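Serine/threonine-protein kinase Tel1 (PDB 6SKY) probably phosphorylates proteins on serine or threonine within [ST]-Q sequences, using ATP, as an ATM-family kinase that senses DNA damage and signals to the checkpoint. Local coordinates at residues A[1560-1563]-A[1564-1568]; A[1620-1623]-A[1624-1627]; A[1646-1649]-A[1650-1653]; A[2030-2034]-A[2035-2039]. All blocks are in the same frame, centred on the assembly; numbering follows the deposited sequence.

Contact 1: residues A[1560-1563]-A[1564-1568]; sequences NLLL and EILKD
Leu1561 and Ile1565 meet one turn apart on helix 1557-1569, and their backbones are hydrogen-bonded as well. Ile1565 N donates to Leu1561 O at 2.9 Å, with an N-H...O angle of 165°. The three other i to i+4 bonds between the two segments are of the same length. Glu1564 N reaches Asn1560 O, Leu1566 N reaches Leu1562 O and Lys1567 N reaches Leu1563 O. Asp1568 N carries the series on to Glu1564 O. Each of these five amides and carbonyls therefore has a mate inside the helix. The carboxylate of Asp1568 is satisfied further on: OD1 takes a bond from Leu1575 N and OD2 a weak one from Leu1576 N.

The apolar contacts follow the same spacing. Ile1565 CG1 stands beside its own backbone N (chi1 -66°). CD1 then runs back along the helix to Leu1561 CG at 4.0 Å. Leu1562 CG and Leu1566 CD1 pair likewise, at 4.2 Å. An alanine in place of Ile1565 would keep the backbone bond but would probably take this apolar neighbour from Leu1561 and thin the packing toward Leu1585.

Several helices surround this one. Glu1564 touches Ser1538 and Ile1539 of helix 1530-1543. Ile1565 packs on Ala1584 and Leu1585 of helix 1578-1588, and Leu1566 on Val1615 and Val1616 of helix 1606-1619.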
ATOM      1  N   ASN A1560      28.142 -28.527 -43.471  1.00 61.93           N
ATOM      2  CA  ASN A1560      29.324 -27.672 -43.438  1.00 61.93           C
ATOM      3  C   ASN A1560      29.227 -26.570 -44.481  1.00 61.93           C
ATOM      4  O   ASN A1560      29.591 -25.420 -44.217  1.00 61.93           O
ATOM      5  CB  ASN A1560      30.586 -28.499 -43.660  1.00 61.93           C
ATOM      6  CG  ASN A1560      30.830 -29.491 -42.553  1.00 61.93           C
ATOM      7  OD1 ASN A1560      30.497 -29.242 -41.397  1.00 61.93           O
ATOM      8  ND2 ASN A1560      31.415 -30.629 -42.899  1.00 61.93           N
ATOM      9  N   LEU A1561      28.710 -26.895 -45.664  1.00 59.60           N
ATOM     10  CA  LEU A1561      28.540 -25.876 -46.690  1.00 59.60           C
ATOM     11  C   LEU A1561      27.502 -24.840 -46.278  1.00 59.60           C
ATOM     12  O   LEU A1561      27.717 -23.638 -46.461  1.00 59.60           O
ATOM     13  CB  LEU A1561      28.153 -26.527 -48.011  1.00 59.60           C
ATOM     14  CG  LEU A1561      27.966 -25.563 -49.174  1.00 59.60           C
ATOM     15  CD1 LEU A1561      29.210 -24.733 -49.364  1.00 59.60           C
ATOM     16  CD2 LEU A1561      27.648 -26.336 -50.420  1.00 59.60           C
ATOM     17  N   LEU A1562      26.366 -25.285 -45.736  1.00 55.21           N
ATOM     18  CA  LEU A1562      25.350 -24.347 -45.274  1.00 55.21           C
ATOM     19  C   LEU A1562      25.896 -23.439 -44.186  1.00 55.21           C
ATOM     20  O   LEU A1562      25.661 -22.228 -44.202  1.00 55.21           O
ATOM     21  CB  LEU A1562      24.129 -25.106 -44.764  1.00 55.21           C
ATOM     22  CG  LEU A1562      22.978 -24.281 -44.194  1.00 55.21           C
ATOM     23  CD1 LEU A1562      22.270 -23.528 -45.289  1.00 55.21           C
ATOM     24  CD2 LEU A1562      22.012 -25.164 -43.453  1.00 55.21           C
ATOM     25  N   LEU A1563      26.635 -24.006 -43.237  1.00 57.55           N
ATOM     26  CA  LEU A1563      27.199 -23.203 -42.163  1.00 57.55           C
ATOM     27  C   LEU A1563      28.223 -22.212 -42.695  1.00 57.55           C
ATOM     28  O   LEU A1563      28.290 -21.076 -42.219  1.00 57.55           O
ATOM     29  CB  LEU A1563      27.826 -24.114 -41.114  1.00 57.55           C
ATOM     30  CG  LEU A1563      27.823 -23.580 -39.687  1.00 57.55           C
ATOM     31  CD1 LEU A1563      26.393 -23.435 -39.192  1.00 57.55           C
ATOM     32  CD2 LEU A1563      28.631 -24.496 -38.788  1.00 57.55           C
ATOM     33  N   GLU A1564      29.018 -22.614 -43.689  1.00 61.89           N
ATOM     34  CA  GLU A1564      29.973 -21.688 -44.290  1.00 61.89           C
ATOM     35  C   GLU A1564      29.267 -20.547 -45.000  1.00 61.89           C
ATOM     36  O   GLU A1564      29.662 -19.387 -44.861  1.00 61.89           O
ATOM     37  CB  GLU A1564      30.886 -22.428 -45.266  1.00 61.89           C
ATOM     38  CG  GLU A1564      31.943 -23.297 -44.615  1.00 61.89           C
ATOM     39  CD  GLU A1564      33.036 -22.489 -43.944  1.00 61.89           C
ATOM     40  OE1 GLU A1564      33.077 -21.256 -44.134  1.00 61.89           O
ATOM     41  OE2 GLU A1564      33.860 -23.089 -43.223  1.00 61.89           O
ATOM     42  N   ILE A1565      28.224 -20.857 -45.769  1.00 56.86           N
ATOM     43  CA  ILE A1565      27.474 -19.820 -46.471  1.00 56.86           C
ATOM     44  C   ILE A1565      26.846 -18.847 -45.484  1.00 56.86           C
ATOM     45  O   ILE A1565      26.878 -17.630 -45.685  1.00 56.86           O
ATOM     46  CB  ILE A1565      26.410 -20.456 -47.378  1.00 56.86           C
ATOM     47  CG1 ILE A1565      27.070 -21.241 -48.498  1.00 56.86           C
ATOM     48  CG2 ILE A1565      25.505 -19.398 -47.944  1.00 56.86           C
ATOM     49  CD1 ILE A1565      26.106 -22.075 -49.270  1.00 56.86           C
ATOM     50  N   LEU A1566      26.266 -19.365 -44.402  1.00 54.56           N
ATOM     51  CA  LEU A1566      25.635 -18.490 -43.422  1.00 54.56           C
ATOM     52  C   LEU A1566      26.667 -17.632 -42.707  1.00 54.56           C
ATOM     53  O   LEU A1566      26.491 -16.418 -42.574  1.00 54.56           O
ATOM     54  CB  LEU A1566      24.832 -19.315 -42.419  1.00 54.56           C
ATOM     55  CG  LEU A1566      23.635 -20.095 -42.950  1.00 54.56           C
ATOM     56  CD1 LEU A1566      22.968 -20.817 -41.812  1.00 54.56           C
ATOM     57  CD2 LEU A1566      22.660 -19.182 -43.649  1.00 54.56           C
ATOM     58  N   LYS A1567      27.753 -18.244 -42.238  1.00 61.46           N
ATOM     59  CA  LYS A1567      28.804 -17.491 -41.568  1.00 61.46           C
ATOM     60  C   LYS A1567      29.409 -16.432 -42.478  1.00 61.46           C
ATOM     61  O   LYS A1567      29.781 -15.352 -42.011  1.00 61.46           O
ATOM     62  CB  LYS A1567      29.873 -18.460 -41.072  1.00 61.46           C
ATOM     63  CG  LYS A1567      31.098 -17.824 -40.467  1.00 61.46           C
ATOM     64  CD  LYS A1567      32.037 -18.904 -39.953  1.00 61.46           C
ATOM     65  CE  LYS A1567      33.290 -18.312 -39.335  1.00 61.46           C
ATOM     66  NZ  LYS A1567      34.158 -19.357 -38.724  1.00 61.46           N
ATOM     67  N   ASP A1568      29.503 -16.717 -43.778  1.00 63.63           N
ATOM     68  CA  ASP A1568      30.029 -15.748 -44.729  1.00 63.63           C
ATOM     69  C   ASP A1568      29.034 -14.632 -45.002  1.00 63.63           C
ATOM     70  O   ASP A1568      29.435 -13.493 -45.255  1.00 63.63           O
ATOM     71  CB  ASP A1568      30.395 -16.463 -46.026  1.00 63.63           C
ATOM     72  CG  ASP A1568      30.744 -15.510 -47.140  1.00 63.63           C
ATOM     73  OD1 ASP A1568      31.897 -15.035 -47.174  1.00 63.63           O
ATOM     74  OD2 ASP A1568      29.868 -15.238 -47.983  1.00 63.63           O
TER

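Contact 2: residues A[1620-1623]-A[1624-1627]; sequences CSSQ and RLGG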
ATOM      1  N   CYS A1620      15.731 -17.376 -44.288  1.00 48.78           N
ATOM      2  CA  CYS A1620      14.361 -17.847 -44.439  1.00 48.78           C
ATOM      3  C   CYS A1620      13.416 -16.687 -44.702  1.00 48.78           C
ATOM      4  O   CYS A1620      12.387 -16.545 -44.038  1.00 48.78           O
ATOM      5  CB  CYS A1620      13.911 -18.638 -43.212  1.00 48.78           C
ATOM      6  SG  CYS A1620      13.997 -17.771 -41.656  1.00 48.78           S
ATOM      7  N   SER A1621      13.763 -15.865 -45.685  1.00 57.97           N
ATOM      8  CA  SER A1621      12.950 -14.768 -46.183  1.00 57.97           C
ATOM      9  C   SER A1621      12.914 -14.818 -47.698  1.00 57.97           C
ATOM     10  O   SER A1621      12.947 -13.795 -48.384  1.00 57.97           O
ATOM     11  CB  SER A1621      13.472 -13.422 -45.688  1.00 57.97           C
ATOM     12  OG  SER A1621      13.386 -13.330 -44.277  1.00 57.97           O
ATOM     13  N   SER A1622      12.862 -16.032 -48.229  1.00 72.78           N
ATOM     14  CA  SER A1622      12.755 -16.332 -49.647  1.00 72.78           C
ATOM     15  C   SER A1622      11.438 -17.065 -49.890  1.00 72.78           C
ATOM     16  O   SER A1622      10.580 -17.150 -49.010  1.00 72.78           O
ATOM     17  CB  SER A1622      13.954 -17.158 -50.112  1.00 72.78           C
ATOM     18  OG  SER A1622      13.742 -17.653 -51.419  1.00 72.78           O
ATOM     19  N   GLN A1623      11.271 -17.583 -51.105  1.00 83.60           N
ATOM     20  CA  GLN A1623      10.086 -18.360 -51.442  1.00 83.60           C
ATOM     21  C   GLN A1623      10.391 -19.769 -51.921  1.00 83.60           C
ATOM     22  O   GLN A1623       9.455 -20.558 -52.085  1.00 83.60           O
ATOM     23  CB  GLN A1623       9.262 -17.649 -52.524  1.00 83.60           C
ATOM     24  CG  GLN A1623       9.874 -17.762 -53.905  1.00 83.60           C
ATOM     25  CD  GLN A1623       8.922 -17.349 -55.008  1.00 83.60           C
ATOM     26  OE1 GLN A1623       8.141 -16.410 -54.854  1.00 83.60           O
ATOM     27  NE2 GLN A1623       8.981 -18.056 -56.132  1.00 83.60           N
ATOM     28  N   ARG A1624      11.656 -20.112 -52.150  1.00 76.99           N
ATOM     29  CA  ARG A1624      12.032 -21.401 -52.709  1.00 76.99           C
ATOM     30  C   ARG A1624      12.493 -22.383 -51.642  1.00 76.99           C
ATOM     31  O   ARG A1624      13.228 -23.325 -51.954  1.00 76.99           O
ATOM     32  CB  ARG A1624      13.125 -21.208 -53.759  1.00 76.99           C
ATOM     33  CG  ARG A1624      12.898 -20.001 -54.648  1.00 76.99           C
ATOM     34  CD  ARG A1624      14.163 -19.598 -55.379  1.00 76.99           C
ATOM     35  NE  ARG A1624      14.392 -20.394 -56.579  1.00 76.99           N
ATOM     36  CZ  ARG A1624      15.429 -20.232 -57.393  1.00 76.99           C
ATOM     37  NH1 ARG A1624      16.338 -19.303 -57.135  1.00 76.99           N
ATOM     38  NH2 ARG A1624      15.558 -21.000 -58.466  1.00 76.99           N
ATOM     39  N   LEU A1625      12.076 -22.183 -50.395  1.00 61.53           N
ATOM     40  CA  LEU A1625      12.552 -22.967 -49.265  1.00 61.53           C
ATOM     41  C   LEU A1625      11.509 -23.996 -48.863  1.00 61.53           C
ATOM     42  O   LEU A1625      10.324 -23.672 -48.743  1.00 61.53           O
ATOM     43  CB  LEU A1625      12.869 -22.064 -48.076  1.00 61.53           C
ATOM     44  CG  LEU A1625      13.860 -20.946 -48.355  1.00 61.53           C
ATOM     45  CD1 LEU A1625      14.016 -20.124 -47.112  1.00 61.53           C
ATOM     46  CD2 LEU A1625      15.195 -21.501 -48.797  1.00 61.53           C
ATOM     47  N   GLY A1626      11.957 -25.224 -48.637  1.00 49.97           N
ATOM     48  CA  GLY A1626      11.070 -26.289 -48.235  1.00 49.97           C
ATOM     49  C   GLY A1626      10.465 -26.042 -46.870  1.00 49.97           C
ATOM     50  O   GLY A1626      10.697 -25.031 -46.211  1.00 49.97           O
ATOM     51  N   GLY A1627       9.661 -27.002 -46.440  1.00 43.27           N
ATOM     52  CA  GLY A1627       9.045 -26.921 -45.138  1.00 43.27           C
ATOM     53  C   GLY A1627      10.000 -27.317 -44.038  1.00 43.27           C
ATOM     54  O   GLY A1627       9.986 -26.736 -42.952  1.00 43.27           O
TER
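Leu1625 folding back on Cys1620 is a local loop contact, largely at the surface, in the connection between helix 1606-1619 and helix 1627-1644. Leu1625 CG is set beside its own backbone N (chi1 -56°), and this sends CD1 back across the loop. CD1 of Leu1625 lies 3.5 Å from Cys1620 CA and 4.2 Å from Cys1620 CB. At the branch point of the same side chain, Leu1625 CG comes within 4.2 Å of Ser1622 CB. The leucine thus lies on the inner side of the bend. Cys1620 is buried, and it also touches Tyr1629, Leu1630 and Ala1633 of helix 1627-1644.

The bend itself has the bond of an ST turn. Arg1624 N donates to Ser1622 OG, two residues back. The bond is nearly straight at 170° but weak at 3.3 Å. Ser1622 OG lies anti to its backbone N (chi1 170°), on the side where the chain turns. The hydroxyl of Ser1621 is engaged elsewhere, with Trp1617 O in the last turn of helix 1606-1619.

Gln1623 and Arg1624 meet through their aliphatic parts, CG to CG at 3.8 Å. Beyond that they diverge, and the amide and guanidinium planes are turned 76° from each other. Gly1626 takes the N-cap position of helix 1627-1644, and its backbone is hydrogen-bonded to Cys1589.

Contact 3: residues A[1646-1649]-A[1650-1653]; sequences EVPE and DLLR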
ATOM      1  N   GLU A1646      16.002 -11.378 -27.249  1.00 35.40           N
ATOM      2  CA  GLU A1646      16.160 -10.223 -28.116  1.00 35.40           C
ATOM      3  C   GLU A1646      15.723 -10.568 -29.529  1.00 35.40           C
ATOM      4  O   GLU A1646      16.028 -11.647 -30.038  1.00 35.40           O
ATOM      5  CB  GLU A1646      17.606  -9.744 -28.130  1.00 35.40           C
ATOM      6  CG  GLU A1646      17.960  -8.856 -26.970  1.00 35.40           C
ATOM      7  CD  GLU A1646      19.447  -8.784 -26.733  1.00 35.40           C
ATOM      8  OE1 GLU A1646      20.205  -9.285 -27.586  1.00 35.40           O
ATOM      9  OE2 GLU A1646      19.859  -8.237 -25.687  1.00 35.40           O
ATOM     10  N   VAL A1647      15.018  -9.634 -30.155  1.00 38.29           N
ATOM     11  CA  VAL A1647      14.505  -9.786 -31.511  1.00 38.29           C
ATOM     12  C   VAL A1647      15.615  -9.485 -32.510  1.00 38.29           C
ATOM     13  O   VAL A1647      16.358  -8.513 -32.323  1.00 38.29           O
ATOM     14  CB  VAL A1647      13.306  -8.859 -31.741  1.00 38.29           C
ATOM     15  CG1 VAL A1647      12.746  -9.046 -33.119  1.00 38.29           C
ATOM     16  CG2 VAL A1647      12.255  -9.113 -30.706  1.00 38.29           C
ATOM     17  N   PRO A1648      15.781 -10.281 -33.565  1.00 44.92           N
ATOM     18  CA  PRO A1648      16.687  -9.879 -34.646  1.00 44.92           C
ATOM     19  C   PRO A1648      16.251  -8.557 -35.259  1.00 44.92           C
ATOM     20  O   PRO A1648      15.066  -8.318 -35.487  1.00 44.92           O
ATOM     21  CB  PRO A1648      16.583 -11.034 -35.647  1.00 44.92           C
ATOM     22  CG  PRO A1648      15.367 -11.792 -35.252  1.00 44.92           C
ATOM     23  CD  PRO A1648      15.245 -11.632 -33.780  1.00 44.92           C
ATOM     24  N   GLU A1649      17.228  -7.694 -35.531  1.00 50.49           N
ATOM     25  CA  GLU A1649      16.946  -6.304 -35.855  1.00 50.49           C
ATOM     26  C   GLU A1649      16.332  -6.112 -37.231  1.00 50.49           C
ATOM     27  O   GLU A1649      15.814  -5.030 -37.507  1.00 50.49           O
ATOM     28  CB  GLU A1649      18.223  -5.483 -35.744  1.00 50.49           C
ATOM     29  CG  GLU A1649      18.997  -5.752 -34.473  1.00 50.49           C
ATOM     30  CD  GLU A1649      20.062  -4.711 -34.203  1.00 50.49           C
ATOM     31  OE1 GLU A1649      20.231  -3.801 -35.042  1.00 50.49           O
ATOM     32  OE2 GLU A1649      20.728  -4.800 -33.148  1.00 50.49           O
ATOM     33  N   ASP A1650      16.381  -7.115 -38.103  1.00 51.57           N
ATOM     34  CA  ASP A1650      15.694  -6.991 -39.379  1.00 51.57           C
ATOM     35  C   ASP A1650      14.186  -6.960 -39.196  1.00 51.57           C
ATOM     36  O   ASP A1650      13.474  -6.361 -40.007  1.00 51.57           O
ATOM     37  CB  ASP A1650      16.090  -8.137 -40.301  1.00 51.57           C
ATOM     38  CG  ASP A1650      17.230  -8.965 -39.747  1.00 51.57           C
ATOM     39  OD1 ASP A1650      18.012  -8.440 -38.929  1.00 51.57           O
ATOM     40  OD2 ASP A1650      17.347 -10.144 -40.130  1.00 51.57           O
ATOM     41  N   LEU A1651      13.684  -7.599 -38.144  1.00 43.28           N
ATOM     42  CA  LEU A1651      12.258  -7.633 -37.861  1.00 43.28           C
ATOM     43  C   LEU A1651      11.752  -6.358 -37.212  1.00 43.28           C
ATOM     44  O   LEU A1651      10.538  -6.153 -37.155  1.00 43.28           O
ATOM     45  CB  LEU A1651      11.941  -8.824 -36.963  1.00 43.28           C
ATOM     46  CG  LEU A1651      11.792 -10.165 -37.663  1.00 43.28           C
ATOM     47  CD1 LEU A1651      11.783 -11.290 -36.669  1.00 43.28           C
ATOM     48  CD2 LEU A1651      10.515 -10.157 -38.436  1.00 43.28           C
ATOM     49  N   LEU A1652      12.643  -5.496 -36.735  1.00 45.42           N
ATOM     50  CA  LEU A1652      12.253  -4.294 -36.018  1.00 45.42           C
ATOM     51  C   LEU A1652      12.320  -3.031 -36.860  1.00 45.42           C
ATOM     52  O   LEU A1652      11.791  -2.003 -36.434  1.00 45.42           O
ATOM     53  CB  LEU A1652      13.136  -4.110 -34.785  1.00 45.42           C
ATOM     54  CG  LEU A1652      12.989  -5.149 -33.683  1.00 45.42           C
ATOM     55  CD1 LEU A1652      14.017  -4.910 -32.603  1.00 45.42           C
ATOM     56  CD2 LEU A1652      11.594  -5.087 -33.123  1.00 45.42           C
ATOM     57  N   ARG A1653      12.961  -3.070 -38.022  1.00 47.38           N
ATOM     58  CA  ARG A1653      13.069  -1.886 -38.858  1.00 47.38           C
ATOM     59  C   ARG A1653      11.798  -1.691 -39.665  1.00 47.38           C
ATOM     60  O   ARG A1653      11.178  -2.655 -40.113  1.00 47.38           O
ATOM     61  CB  ARG A1653      14.267  -1.991 -39.793  1.00 47.38           C
ATOM     62  CG  ARG A1653      15.586  -1.676 -39.133  1.00 47.38           C
ATOM     63  CD  ARG A1653      16.678  -1.604 -40.166  1.00 47.38           C
ATOM     64  NE  ARG A1653      16.590  -2.720 -41.097  1.00 47.38           N
ATOM     65  CZ  ARG A1653      17.393  -3.776 -41.077  1.00 47.38           C
ATOM     66  NH1 ARG A1653      18.362  -3.858 -40.176  1.00 47.38           N
ATOM     67  NH2 ARG A1653      17.234  -4.746 -41.966  1.00 47.38           N
TER
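Val1647 CG1 lies anti to its backbone N (chi1 -178°), which turns it toward Leu1651 and Leu1652. It meets Leu1651 CB and Leu1652 CG, each at 3.9 Å. Both leucines carry CG beside their own backbone N, but they approach the valine differently: Leu1651 at about a right angle, Leu1652 obliquely. Pro1648 and Leu1651 lie side by side and point the same way, CG to CD1 at 3.9 Å.

The chain turns here, with a backbone bond from i+3 to i. Leu1651 N donates to Pro1648 O at 3.1 Å, coming from above the carbonyl plane, 41° out of it. Glu1649 O receives two weak bonds, from Leu1652 N at 3.3 Å and from Arg1653 N at 3.5 Å. It also lies over one face of the Arg1653 guanidinium, offset toward the rim. The loop joins helix 1627-1644 to helix 1657-1663. Val1647 and Leu1651 both touch Leu2080 of helix 2077-2097, and Leu1651 also touches Trp1617.

Glu1649 OE1 stays 5.5 Å from Arg1653 NH1, so the two charges make no salt bridge. The turn therefore appears to rest on apolar contact and on backbone bonds, two of the three weak.

Contact 4: residues A[2030-2034]-A[2035-2039]; sequences VNSDS and WAVTV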
ATOM      1  N   VAL A2030      -7.712 -24.593 -37.910  1.00 56.00           N
ATOM      2  CA  VAL A2030      -6.562 -24.854 -38.765  1.00 56.00           C
ATOM      3  C   VAL A2030      -6.267 -23.596 -39.568  1.00 56.00           C
ATOM      4  O   VAL A2030      -7.187 -22.875 -39.969  1.00 56.00           O
ATOM      5  CB  VAL A2030      -6.808 -26.071 -39.677  1.00 56.00           C
ATOM      6  CG1 VAL A2030      -8.074 -25.880 -40.492  1.00 56.00           C
ATOM      7  CG2 VAL A2030      -5.608 -26.330 -40.570  1.00 56.00           C
ATOM      8  N   ASN A2031      -4.980 -23.324 -39.779  1.00 60.60           N
ATOM      9  CA  ASN A2031      -4.511 -22.108 -40.443  1.00 60.60           C
ATOM     10  C   ASN A2031      -4.981 -20.862 -39.690  1.00 60.60           C
ATOM     11  O   ASN A2031      -5.755 -20.047 -40.195  1.00 60.60           O
ATOM     12  CB  ASN A2031      -4.949 -22.068 -41.911  1.00 60.60           C
ATOM     13  CG  ASN A2031      -4.329 -23.176 -42.734  1.00 60.60           C
ATOM     14  OD1 ASN A2031      -5.029 -23.933 -43.406  1.00 60.60           O
ATOM     15  ND2 ASN A2031      -3.007 -23.282 -42.683  1.00 60.60           N
ATOM     16  N   SER A2032      -4.499 -20.736 -38.458  1.00 50.81           N
ATOM     17  CA  SER A2032      -4.770 -19.579 -37.621  1.00 50.81           C
ATOM     18  C   SER A2032      -3.464 -18.886 -37.271  1.00 50.81           C
ATOM     19  O   SER A2032      -2.427 -19.529 -37.103  1.00 50.81           O
ATOM     20  CB  SER A2032      -5.499 -19.970 -36.343  1.00 50.81           C
ATOM     21  OG  SER A2032      -4.779 -20.969 -35.653  1.00 50.81           O
ATOM     22  N   ASP A2033      -3.532 -17.564 -37.155  1.00 43.79           N
ATOM     23  CA  ASP A2033      -2.372 -16.730 -36.895  1.00 43.79           C
ATOM     24  C   ASP A2033      -2.133 -16.497 -35.415  1.00 43.79           C
ATOM     25  O   ASP A2033      -1.403 -15.570 -35.053  1.00 43.79           O
ATOM     26  CB  ASP A2033      -2.530 -15.394 -37.614  1.00 43.79           C
ATOM     27  CG  ASP A2033      -2.639 -15.552 -39.112  1.00 43.79           C
ATOM     28  OD1 ASP A2033      -2.028 -16.498 -39.653  1.00 43.79           O
ATOM     29  OD2 ASP A2033      -3.334 -14.735 -39.752  1.00 43.79           O
ATOM     30  N   SER A2034      -2.726 -17.308 -34.552  1.00 30.94           N
ATOM     31  CA  SER A2034      -2.604 -17.143 -33.114  1.00 30.94           C
ATOM     32  C   SER A2034      -1.506 -18.051 -32.586  1.00 30.94           C
ATOM     33  O   SER A2034      -1.399 -19.206 -32.993  1.00 30.94           O
ATOM     34  CB  SER A2034      -3.930 -17.460 -32.433  1.00 30.94           C
ATOM     35  OG  SER A2034      -3.919 -17.052 -31.086  1.00 30.94           O
ATOM     36  N   TRP A2035      -0.675 -17.518 -31.692  1.00 23.24           N
ATOM     37  CA  TRP A2035       0.379 -18.334 -31.105  1.00 23.24           C
ATOM     38  C   TRP A2035      -0.187 -19.330 -30.108  1.00 23.24           C
ATOM     39  O   TRP A2035       0.350 -20.436 -29.952  1.00 23.24           O
ATOM     40  CB  TRP A2035       1.420 -17.441 -30.438  1.00 23.24           C
ATOM     41  CG  TRP A2035       0.939 -16.820 -29.192  1.00 23.24           C
ATOM     42  CD1 TRP A2035       0.281 -15.644 -29.070  1.00 23.24           C
ATOM     43  CD2 TRP A2035       1.065 -17.348 -27.874  1.00 23.24           C
ATOM     44  NE1 TRP A2035      -0.013 -15.403 -27.758  1.00 23.24           N
ATOM     45  CE2 TRP A2035       0.459 -16.439 -27.003  1.00 23.24           C
ATOM     46  CE3 TRP A2035       1.628 -18.507 -27.348  1.00 23.24           C
ATOM     47  CZ2 TRP A2035       0.400 -16.649 -25.641  1.00 23.24           C
ATOM     48  CZ3 TRP A2035       1.571 -18.711 -26.003  1.00 23.24           C
ATOM     49  CH2 TRP A2035       0.965 -17.791 -25.161  1.00 23.24           C
ATOM     50  N   ALA A2036      -1.278 -18.959 -29.439  1.00 22.77           N
ATOM     51  CA  ALA A2036      -1.883 -19.823 -28.439  1.00 22.77           C
ATOM     52  C   ALA A2036      -2.430 -21.086 -29.071  1.00 22.77           C
ATOM     53  O   ALA A2036      -2.320 -22.167 -28.493  1.00 22.77           O
ATOM     54  CB  ALA A2036      -2.979 -19.065 -27.707  1.00 22.77           C
ATOM     55  N   VAL A2037      -2.981 -20.976 -30.276  1.00 24.64           N
ATOM     56  CA  VAL A2037      -3.510 -22.143 -30.971  1.00 24.64           C
ATOM     57  C   VAL A2037      -2.386 -23.078 -31.390  1.00 24.64           C
ATOM     58  O   VAL A2037      -2.509 -24.299 -31.285  1.00 24.64           O
ATOM     59  CB  VAL A2037      -4.357 -21.697 -32.169  1.00 24.64           C
ATOM     60  CG1 VAL A2037      -4.961 -22.882 -32.845  1.00 24.64           C
ATOM     61  CG2 VAL A2037      -5.431 -20.757 -31.712  1.00 24.64           C
ATOM     62  N   THR A2038      -1.271 -22.522 -31.859  1.00 23.92           N
ATOM     63  CA  THR A2038      -0.119 -23.327 -32.245  1.00 23.92           C
ATOM     64  C   THR A2038       0.414 -24.125 -31.067  1.00 23.92           C
ATOM     65  O   THR A2038       0.603 -25.350 -31.146  1.00 23.92           O
ATOM     66  CB  THR A2038       0.968 -22.410 -32.794  1.00 23.92           C
ATOM     67  OG1 THR A2038       0.505 -21.773 -33.985  1.00 23.92           O
ATOM     68  CG2 THR A2038       2.213 -23.184 -33.105  1.00 23.92           C
ATOM     69  N   VAL A2039       0.673 -23.435 -29.963  1.00 22.67           N
ATOM     70  CA  VAL A2039       1.205 -24.092 -28.779  1.00 22.67           C
ATOM     71  C   VAL A2039       0.205 -25.109 -28.236  1.00 22.67           C
ATOM     72  O   VAL A2039       0.579 -26.216 -27.820  1.00 22.67           O
ATOM     73  CB  VAL A2039       1.584 -23.017 -27.748  1.00 22.67           C
ATOM     74  CG1 VAL A2039       1.546 -23.556 -26.376  1.00 22.67           C
ATOM     75  CG2 VAL A2039       2.951 -22.488 -28.058  1.00 22.67           C
TER
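Val2037 leans out of the first turn of helix 2035-2047 onto Ser2032 and Ser2034 of the loop before it. Its CB lies 3.6 Å from Ser2032 OG and 4.0 Å from Ser2034 O. The branches then part. CG1, anti to the backbone N (chi1 -177°), meets Ser2032 OG at 3.4 Å. CG2, on the backbone N side, rests on Ser2034 CB at 3.7 Å. Ser2032 OG thus faces mainly CG1, while CG2 rests chiefly on the Ser2034 methylene. Beyond these segments the valine packs on Phe2015 of helix 2011-2021.

Ser2034 occupies the N-cap position, directly before the helix, in the FAT domain of this ATM-type kinase. That domain is built of packed helices and is related to TPR folds. Here the loop from helix 2011-2021 turns into helix 2035-2047. Thr2038 OG1 reaches back one turn and donates a weak hydrogen bond to Ser2034 O at 3.3 Å. Ser2034 OG lies near the first turn, 4.0 Å from Ala2036 CB, but makes no hydrogen bond to Trp2035 N.

Trp2035 leaves the other way. Its CG sits between the backbone N and the carbonyl carbon (chi1 72°). The side chain goes on to touch Asp2012 of helix 2011-2021, Gln2082 and Ala2086 of helix 2077-2097, and Gln2129 of helix 2124-2143. Thr2038 touches Thr2066 of helix 2052-2070 and Leu2090 of helix 2077-2097.

The four contacts follow one another along the chain, none enclosing another. Contacts 1 to 3 fall within about 95 residues; contact 4 comes nearly 380 residues later. The centres of contact 1 and contact 2 lie about 17 Å apart. Those of contact 2 and contact 3 are about 19 Å apart, and those of contact 1 and contact 4 about 32 Å. None touches another directly. Helix 1606-1619 links the first three: contact 1 packs on it, contact 2 follows its end, and contact 3 meets its Trp1617. Through helix 2077-2097 the loop 1646-1653 and the start of helix 2035-2047 share a neighbour, in a helical region away from the nucleotide and magnesium sites.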